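Side-chain contacts in NIF3-related protein (Bacillus cereus, PDB 2GX8), which is of unknown function but binds a pair of zinc ions in a site shared by the Nif3 family and carries an additional, probably regulatory, domain: residues L37-Y42 against A122-H127; N129-K134 against N358-M363. All coordinates share one frame; numbering follows the deposited sequence.

Interaction 1 of 2, residues L37-Y42 against A122-H127; sequences LFESMY and AIYAAH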
ATOM      1  N   LEU C  37      21.129   4.665 -33.205  1.00 53.69           N
ATOM      2  CA  LEU C  37      20.920   3.692 -34.282  1.00 54.35           C
ATOM      3  C   LEU C  37      20.510   2.325 -33.754  1.00 55.24           C
ATOM      4  O   LEU C  37      19.920   1.530 -34.486  1.00 57.61           O
ATOM      5  CB  LEU C  37      22.168   3.541 -35.152  1.00 54.07           C
ATOM      6  CG  LEU C  37      22.483   4.692 -36.118  1.00 55.28           C
ATOM      7  CD1 LEU C  37      23.781   4.428 -36.864  1.00 54.29           C
ATOM      8  CD2 LEU C  37      21.341   4.890 -37.117  1.00 55.54           C
ATOM      9  N   PHE C  38      20.846   2.036 -32.498  1.00 55.42           N
ATOM     10  CA  PHE C  38      20.470   0.774 -31.870  1.00 54.47           C
ATOM     11  C   PHE C  38      19.002   0.832 -31.519  1.00 54.48           C
ATOM     12  O   PHE C  38      18.265  -0.145 -31.694  1.00 55.56           O
ATOM     13  CB  PHE C  38      21.278   0.518 -30.581  1.00 54.50           C
ATOM     14  CG  PHE C  38      20.781  -0.662 -29.777  1.00 54.08           C
ATOM     15  CD1 PHE C  38      20.006  -0.471 -28.630  1.00 56.96           C
ATOM     16  CD2 PHE C  38      21.049  -1.965 -30.184  1.00 53.99           C
ATOM     17  CE1 PHE C  38      19.518  -1.562 -27.890  1.00 52.54           C
ATOM     18  CE2 PHE C  38      20.577  -3.059 -29.456  1.00 54.97           C
ATOM     19  CZ  PHE C  38      19.803  -2.860 -28.310  1.00 53.44           C
ATOM     20  N   GLU C  39      18.590   1.987 -31.010  1.00 54.36           N
ATOM     21  CA  GLU C  39      17.217   2.201 -30.584  1.00 54.62           C
ATOM     22  C   GLU C  39      16.224   2.271 -31.740  1.00 54.97           C
ATOM     23  O   GLU C  39      15.022   2.181 -31.517  1.00 54.72           O
ATOM     24  CB  GLU C  39      17.121   3.422 -29.664  1.00 54.81           C
ATOM     25  CG  GLU C  39      17.771   3.158 -28.313  1.00 52.93           C
ATOM     26  CD  GLU C  39      17.875   4.366 -27.401  1.00 55.32           C
ATOM     27  OE1 GLU C  39      18.547   4.230 -26.352  1.00 57.60           O
ATOM     28  OE2 GLU C  39      17.327   5.454 -27.720  1.00 57.98           O
ATOM     29  N   SER C  40      16.723   2.411 -32.965  1.00 55.09           N
ATOM     30  CA  SER C  40      15.847   2.397 -34.127  1.00 56.70           C
ATOM     31  C   SER C  40      15.305   0.969 -34.294  1.00 58.12           C
ATOM     32  O   SER C  40      14.174   0.760 -34.752  1.00 59.28           O
ATOM     33  CB  SER C  40      16.599   2.838 -35.386  1.00 56.46           C
ATOM     34  OG  SER C  40      17.608   1.905 -35.753  1.00 54.82           O
ATOM     35  N   MET C  41      16.117  -0.008 -33.901  1.00 58.40           N
ATOM     36  CA  MET C  41      15.745  -1.410 -33.995  1.00 59.37           C
ATOM     37  C   MET C  41      15.096  -1.896 -32.694  1.00 58.76           C
ATOM     38  O   MET C  41      14.254  -2.786 -32.702  1.00 59.84           O
ATOM     39  CB  MET C  41      16.986  -2.259 -34.282  1.00 59.19           C
ATOM     40  CG  MET C  41      17.821  -1.809 -35.477  1.00 60.66           C
ATOM     41  SD  MET C  41      19.231  -2.900 -35.807  1.00 61.82           S
ATOM     42  CE  MET C  41      20.262  -2.691 -34.359  1.00 55.01           C
ATOM     43  N   TYR C  42      15.487  -1.309 -31.573  1.00 58.20           N
ATOM     44  CA  TYR C  42      14.966  -1.734 -30.285  1.00 57.84           C
ATOM     45  C   TYR C  42      14.510  -0.540 -29.462  1.00 57.21           C
ATOM     46  O   TYR C  42      15.190  -0.175 -28.495  1.00 57.36           O
ATOM     47  CB  TYR C  42      16.048  -2.532 -29.527  1.00 58.29           C
ATOM     48  CG  TYR C  42      16.455  -3.794 -30.259  1.00 58.66           C
ATOM     49  CD1 TYR C  42      17.590  -3.832 -31.081  1.00 56.69           C
ATOM     50  CD2 TYR C  42      15.683  -4.938 -30.155  1.00 58.04           C
ATOM     51  CE1 TYR C  42      17.932  -4.984 -31.774  1.00 55.60           C
ATOM     52  CE2 TYR C  42      16.009  -6.085 -30.832  1.00 59.80           C
ATOM     53  CZ  TYR C  42      17.130  -6.114 -31.634  1.00 60.83           C
ATOM     54  OH  TYR C  42      17.411  -7.295 -32.298  1.00 62.85           O
ATOM     55  N   ALA C 122      31.357   2.750 -21.018  1.00 55.89           N
ATOM     56  CA  ALA C 122      29.946   3.022 -20.903  1.00 54.34           C
ATOM     57  C   ALA C 122      29.198   1.694 -20.927  1.00 54.18           C
ATOM     58  O   ALA C 122      29.563   0.785 -21.663  1.00 52.82           O
ATOM     59  CB  ALA C 122      29.495   3.915 -22.025  1.00 54.46           C
ATOM     60  N   ILE C 123      28.174   1.585 -20.087  1.00 54.64           N
ATOM     61  CA  ILE C 123      27.374   0.376 -19.986  1.00 54.44           C
ATOM     62  C   ILE C 123      25.936   0.774 -20.315  1.00 55.71           C
ATOM     63  O   ILE C 123      25.333   1.617 -19.649  1.00 54.06           O
ATOM     64  CB  ILE C 123      27.463  -0.236 -18.582  1.00 55.86           C
ATOM     65  CG1 ILE C 123      28.909  -0.602 -18.226  1.00 55.62           C
ATOM     66  CG2 ILE C 123      26.537  -1.486 -18.447  1.00 53.03           C
ATOM     67  CD1 ILE C 123      29.513  -1.631 -19.155  1.00 57.63           C
ATOM     68  N   TYR C 124      25.394   0.158 -21.361  1.00 56.55           N
ATOM     69  CA  TYR C 124      24.051   0.456 -21.800  1.00 56.51           C
ATOM     70  C   TYR C 124      23.187  -0.797 -21.692  1.00 56.91           C
ATOM     71  O   TYR C 124      23.587  -1.875 -22.156  1.00 58.73           O
ATOM     72  CB  TYR C 124      24.113   0.994 -23.244  1.00 57.49           C
ATOM     73  CG  TYR C 124      22.773   1.272 -23.889  1.00 57.63           C
ATOM     74  CD1 TYR C 124      22.080   0.249 -24.554  1.00 58.15           C
ATOM     75  CD2 TYR C 124      22.213   2.539 -23.866  1.00 56.42           C
ATOM     76  CE1 TYR C 124      20.874   0.469 -25.158  1.00 56.53           C
ATOM     77  CE2 TYR C 124      20.977   2.773 -24.484  1.00 57.91           C
ATOM     78  CZ  TYR C 124      20.328   1.724 -25.127  1.00 57.33           C
ATOM     79  OH  TYR C 124      19.119   1.897 -25.741  1.00 57.44           O
ATOM     80  N   ALA C 125      22.008  -0.693 -21.080  1.00 55.13           N
ATOM     81  CA  ALA C 125      21.169  -1.894 -20.969  1.00 54.83           C
ATOM     82  C   ALA C 125      20.037  -1.927 -21.983  1.00 54.74           C
ATOM     83  O   ALA C 125      19.321  -0.946 -22.165  1.00 54.41           O
ATOM     84  CB  ALA C 125      20.622  -2.040 -19.586  1.00 53.95           C
ATOM     85  N   ALA C 126      19.886  -3.066 -22.643  1.00 54.89           N
ATOM     86  CA  ALA C 126      18.797  -3.276 -23.582  1.00 55.97           C
ATOM     87  C   ALA C 126      18.105  -4.554 -23.157  1.00 56.75           C
ATOM     88  O   ALA C 126      18.390  -5.623 -23.701  1.00 57.61           O
ATOM     89  CB  ALA C 126      19.354  -3.445 -24.930  1.00 55.99           C
ATOM     90  N   HIS C 127      17.205  -4.460 -22.185  1.00 57.10           N
ATOM     91  CA  HIS C 127      16.594  -5.662 -21.646  1.00 57.92           C
ATOM     92  C   HIS C 127      15.312  -6.120 -22.334  1.00 57.23           C
ATOM     93  O   HIS C 127      15.393  -6.698 -23.411  1.00 56.97           O
ATOM     94  CB  HIS C 127      16.520  -5.609 -20.105  1.00 59.04           C
ATOM     95  CG  HIS C 127      16.186  -6.924 -19.458  1.00 62.21           C
ATOM     96  ND1 HIS C 127      15.472  -7.016 -18.276  1.00 68.11           N
ATOM     97  CD2 HIS C 127      16.424  -8.199 -19.851  1.00 63.90           C
ATOM     98  CE1 HIS C 127      15.299  -8.289 -17.962  1.00 68.80           C
ATOM     99  NE2 HIS C 127      15.858  -9.028 -18.905  1.00 71.14           N
TER
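Tyr124 reaches from strand 122-125, which lies between strands 54-56 and 88-91, into the turn that follows helix 31-38, where Phe38 and Glu39 receive its two chemically different parts. Its CG lies anti to the backbone N (chi1 176°), which sends the ring off the strand toward the helix. CE1, on the ring's edge, touches CE1 of Phe38 at 3.7 Å; the ring planes are 85° apart and the centroids 5.7 Å apart, an oblique pair that is neither a stack nor edge-to-face. Beyond this contact CE1 and CZ of Phe38 both lie 3.5 Å from Ala126 CB. Ala126 suits the place because a single methyl lets the ring come close to the backbone, while Val130, Ile90 and Val367 line other parts of the Phe38 side chain. Glu39 has a different first torsion, with CG anti to the carbonyl carbon (chi1 -70°), and the extended chain carries the carboxylate to the phenol. Tyr124 OH donates to Glu39 OE1; the modelled 2.5 Å is very short and its exact value uncertain. Lys44 adds a long, weak ion pair at the same oxygen. The chemistry thus joins an apolar core to a polar margin: a buried tyrosine packs its ring against apolar groups while a carboxylate satisfies its hydroxyl.

Interaction 2 of 2, residues N129-K134 against N358-M363; sequences NVDVAK and NVEKVM. With ZN (zinc ion), chain M; ZN (zinc ion), chain L.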
ATOM      1  N   ASN C 129      13.158  -4.701 -24.108  1.00 55.64           N
ATOM      2  CA  ASN C 129      12.973  -4.208 -25.477  1.00 56.50           C
ATOM      3  C   ASN C 129      13.601  -5.142 -26.560  1.00 55.71           C
ATOM      4  O   ASN C 129      13.148  -5.155 -27.694  1.00 55.94           O
ATOM      5  CB  ASN C 129      13.407  -2.728 -25.629  1.00 56.71           C
ATOM      6  CG  ASN C 129      14.865  -2.462 -25.182  1.00 58.42           C
ATOM      7  OD1 ASN C 129      15.606  -1.758 -25.866  1.00 61.07           O
ATOM      8  ND2 ASN C 129      15.267  -3.017 -24.040  1.00 58.15           N
ATOM      9  N   VAL C 130      14.621  -5.921 -26.193  1.00 55.45           N
ATOM     10  CA  VAL C 130      15.279  -6.871 -27.109  1.00 55.26           C
ATOM     11  C   VAL C 130      14.523  -8.234 -27.100  1.00 55.69           C
ATOM     12  O   VAL C 130      14.618  -9.029 -28.034  1.00 55.33           O
ATOM     13  CB  VAL C 130      16.811  -6.995 -26.796  1.00 56.03           C
ATOM     14  CG1 VAL C 130      17.499  -8.051 -27.653  1.00 54.66           C
ATOM     15  CG2 VAL C 130      17.495  -5.654 -27.006  1.00 54.58           C
ATOM     16  N   ASP C 131      13.743  -8.466 -26.045  1.00 55.84           N
ATOM     17  CA  ASP C 131      12.922  -9.661 -25.906  1.00 56.21           C
ATOM     18  C   ASP C 131      11.669  -9.545 -26.765  1.00 55.74           C
ATOM     19  O   ASP C 131      11.239 -10.509 -27.404  1.00 55.25           O
ATOM     20  CB  ASP C 131      12.480  -9.801 -24.448  1.00 56.97           C
ATOM     21  CG  ASP C 131      13.600 -10.220 -23.533  1.00 59.66           C
ATOM     22  OD1 ASP C 131      13.995 -11.401 -23.620  1.00 62.47           O
ATOM     23  OD2 ASP C 131      14.048  -9.407 -22.686  1.00 59.43           O
ATOM     24  N   VAL C 132      11.109  -8.333 -26.753  1.00 55.40           N
ATOM     25  CA  VAL C 132       9.860  -7.963 -27.434  1.00 54.47           C
ATOM     26  C   VAL C 132      10.003  -7.670 -28.929  1.00 54.21           C
ATOM     27  O   VAL C 132       9.160  -8.061 -29.723  1.00 53.94           O
ATOM     28  CB  VAL C 132       9.254  -6.691 -26.752  1.00 54.23           C
ATOM     29  CG1 VAL C 132       7.963  -6.251 -27.435  1.00 53.60           C
ATOM     30  CG2 VAL C 132       9.016  -6.918 -25.261  1.00 52.60           C
ATOM     31  N   ALA C 133      11.074  -6.980 -29.309  1.00 55.10           N
ATOM     32  CA  ALA C 133      11.256  -6.545 -30.700  1.00 56.36           C
ATOM     33  C   ALA C 133      11.473  -7.637 -31.743  1.00 57.49           C
ATOM     34  O   ALA C 133      12.104  -8.655 -31.449  1.00 57.73           O
ATOM     35  CB  ALA C 133      12.385  -5.526 -30.788  1.00 55.46           C
ATOM     36  N   LYS C 134      10.951  -7.397 -32.956  1.00 58.42           N
ATOM     37  CA  LYS C 134      11.153  -8.279 -34.106  1.00 59.54           C
ATOM     38  C   LYS C 134      12.656  -8.362 -34.382  1.00 59.75           C
ATOM     39  O   LYS C 134      13.363  -7.338 -34.348  1.00 59.82           O
ATOM     40  CB  LYS C 134      10.431  -7.722 -35.342  1.00 60.37           C
ATOM     41  CG  LYS C 134      10.669  -8.518 -36.630  1.00 61.05           C
ATOM     42  CD  LYS C 134      10.240  -7.735 -37.876  1.00 61.29           C
ATOM     43  CE  LYS C 134      10.606  -8.487 -39.174  1.00 63.96           C
ATOM     44  NZ  LYS C 134      10.150  -7.795 -40.450  1.00 62.94           N
ATOM     45  N   ASN C 358      20.618 -18.966 -20.101  1.00 53.74           N
ATOM     46  CA  ASN C 358      21.759 -18.568 -20.894  1.00 52.90           C
ATOM     47  C   ASN C 358      21.631 -18.799 -22.388  1.00 54.24           C
ATOM     48  O   ASN C 358      22.495 -18.356 -23.115  1.00 53.86           O
ATOM     49  CB  ASN C 358      23.026 -19.231 -20.368  1.00 52.80           C
ATOM     50  CG  ASN C 358      24.289 -18.670 -20.983  1.00 49.95           C
ATOM     51  OD1 ASN C 358      24.738 -17.574 -20.627  1.00 51.88           O
ATOM     52  ND2 ASN C 358      24.893 -19.435 -21.883  1.00 50.12           N
ATOM     53  N   VAL C 359      20.574 -19.465 -22.859  1.00 54.12           N
ATOM     54  CA  VAL C 359      20.418 -19.652 -24.300  1.00 55.02           C
ATOM     55  C   VAL C 359      20.108 -18.327 -25.012  1.00 55.38           C
ATOM     56  O   VAL C 359      20.113 -18.260 -26.232  1.00 56.43           O
ATOM     57  CB  VAL C 359      19.384 -20.761 -24.681  1.00 54.76           C
ATOM     58  CG1 VAL C 359      19.742 -22.062 -23.995  1.00 54.36           C
ATOM     59  CG2 VAL C 359      17.966 -20.355 -24.335  1.00 55.20           C
ATOM     60  N   GLU C 360      19.814 -17.284 -24.240  1.00 54.59           N
ATOM     61  CA  GLU C 360      19.604 -15.939 -24.779  1.00 54.95           C
ATOM     62  C   GLU C 360      20.886 -15.338 -25.319  1.00 53.77           C
ATOM     63  O   GLU C 360      20.888 -14.260 -25.866  1.00 53.19           O
ATOM     64  CB  GLU C 360      19.126 -14.999 -23.700  1.00 54.33           C
ATOM     65  CG  GLU C 360      17.725 -15.228 -23.323  1.00 58.63           C
ATOM     66  CD  GLU C 360      17.258 -14.147 -22.372  1.00 61.06           C
ATOM     67  OE1 GLU C 360      18.031 -13.770 -21.461  1.00 57.73           O
ATOM     68  OE2 GLU C 360      16.126 -13.658 -22.554  1.00 63.33           O
ATOM     69  N   LYS C 361      21.987 -16.040 -25.120  1.00 54.27           N
ATOM     70  CA  LYS C 361      23.280 -15.629 -25.610  1.00 54.26           C
ATOM     71  C   LYS C 361      23.264 -15.440 -27.142  1.00 53.75           C
ATOM     72  O   LYS C 361      24.160 -14.807 -27.692  1.00 54.10           O
ATOM     73  CB  LYS C 361      24.300 -16.695 -25.201  1.00 52.72           C
ATOM     74  CG  LYS C 361      24.062 -18.036 -25.891  1.00 54.96           C
ATOM     75  CD  LYS C 361      25.127 -19.019 -25.526  1.00 58.24           C
ATOM     76  CE  LYS C 361      24.978 -20.345 -26.277  1.00 61.91           C
ATOM     77  NZ  LYS C 361      24.075 -21.295 -25.631  1.00 60.89           N
ATOM     78  N   VAL C 362      22.241 -15.977 -27.827  1.00 53.98           N
ATOM     79  CA  VAL C 362      22.130 -15.882 -29.313  1.00 54.44           C
ATOM     80  C   VAL C 362      21.973 -14.446 -29.738  1.00 54.48           C
ATOM     81  O   VAL C 362      22.179 -14.069 -30.872  1.00 55.01           O
ATOM     82  CB  VAL C 362      20.912 -16.635 -29.838  1.00 53.72           C
ATOM     83  CG1 VAL C 362      21.147 -18.112 -29.751  1.00 54.45           C
ATOM     84  CG2 VAL C 362      19.645 -16.209 -29.067  1.00 53.14           C
ATOM     85  N   MET C 363      21.591 -13.649 -28.768  1.00 55.31           N
ATOM     86  CA  MET C 363      21.353 -12.251 -28.951  1.00 55.98           C
ATOM     87  C   MET C 363      22.632 -11.447 -29.202  1.00 55.62           C
ATOM     88  O   MET C 363      22.579 -10.383 -29.789  1.00 55.68           O
ATOM     89  CB  MET C 363      20.496 -11.796 -27.758  1.00 55.33           C
ATOM     90  CG  MET C 363      20.709 -10.459 -27.227  1.00 57.78           C
ATOM     91  SD  MET C 363      22.147 -10.391 -26.143  1.00 54.29           S
ATOM     92  CE  MET C 363      22.427  -8.627 -26.466  1.00 47.44           C
TER
HETATM   93 ZN    ZN M 375      15.746 -11.568 -22.171  1.00 60.75          ZN
HETATM   94 ZN    ZN L 374      17.163 -12.688 -19.378  1.00 55.72          ZN
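Asp131 and Glu360 meet through a zinc ion that both carboxylates bind. From CB, which points toward segment 129-134, the Glu360 chain sets off with CG anti to the carbonyl carbon (chi1 -74°) and continues extended, CB and CG serving as the spacer. CD lies 3.0 Å from the chain M zinc ion and 3.3 Å from the chain L zinc ion, as expected for a carboxylate bridging both. OE2 binds the chain M ion at 2.2 Å, whereas OE1 binds the chain L ion at 2.5 Å. Asp131 approaches the chain M ion from the other segment: OD1 binds at 2.3 Å and OD2 more loosely at 2.8 Å, an asymmetric bidentate grip. Asp131 OD1 and Glu360 OE2 lie 3.3 Å apart without a hydrogen bond, and the shared cation probably offsets their repulsion. Glutamate suits the bridge through its reach and paired oxygens; the shorter aspartate serves a ligand position close to its helix. His92 completes the protein ligands of one ion, His93 and His357 those of the other. Beside the metals, Val130 CG1 packs on Met363 CG at 4.0 Å, their side chains crossing at about a right angle. The contact brings helix 128-132 against the start of helix 362-377, with Val137 of helix 137-145 touching Val130, Glu360 and Met363.

Overall arrangement
Both contacts are buried, and their centres lie 12 Å apart. Strand 122-125 leads into helix 128-132, so interaction 1 and interaction 2 use successive elements of the chain. Helix 362-377 is a further common neighbour: its Val367 touches Phe38 of interaction 1, and it also contributes Met363 to interaction 2. The two also touch directly, Tyr42 packing on Val130 and Ala133. Their chemistry differs with position. Interaction 1 joins a helix end to the sheet by aromatic packing and one hydrogen bond; interaction 2 joins segments still farther apart in the chain, mainly through carboxylates on zinc with a small apolar contact beside them. His92 links them: it binds zinc through NE2, and its ND1 is hydrogen-bonded to Ala126 O, a second-shell contact that would orient the imidazole.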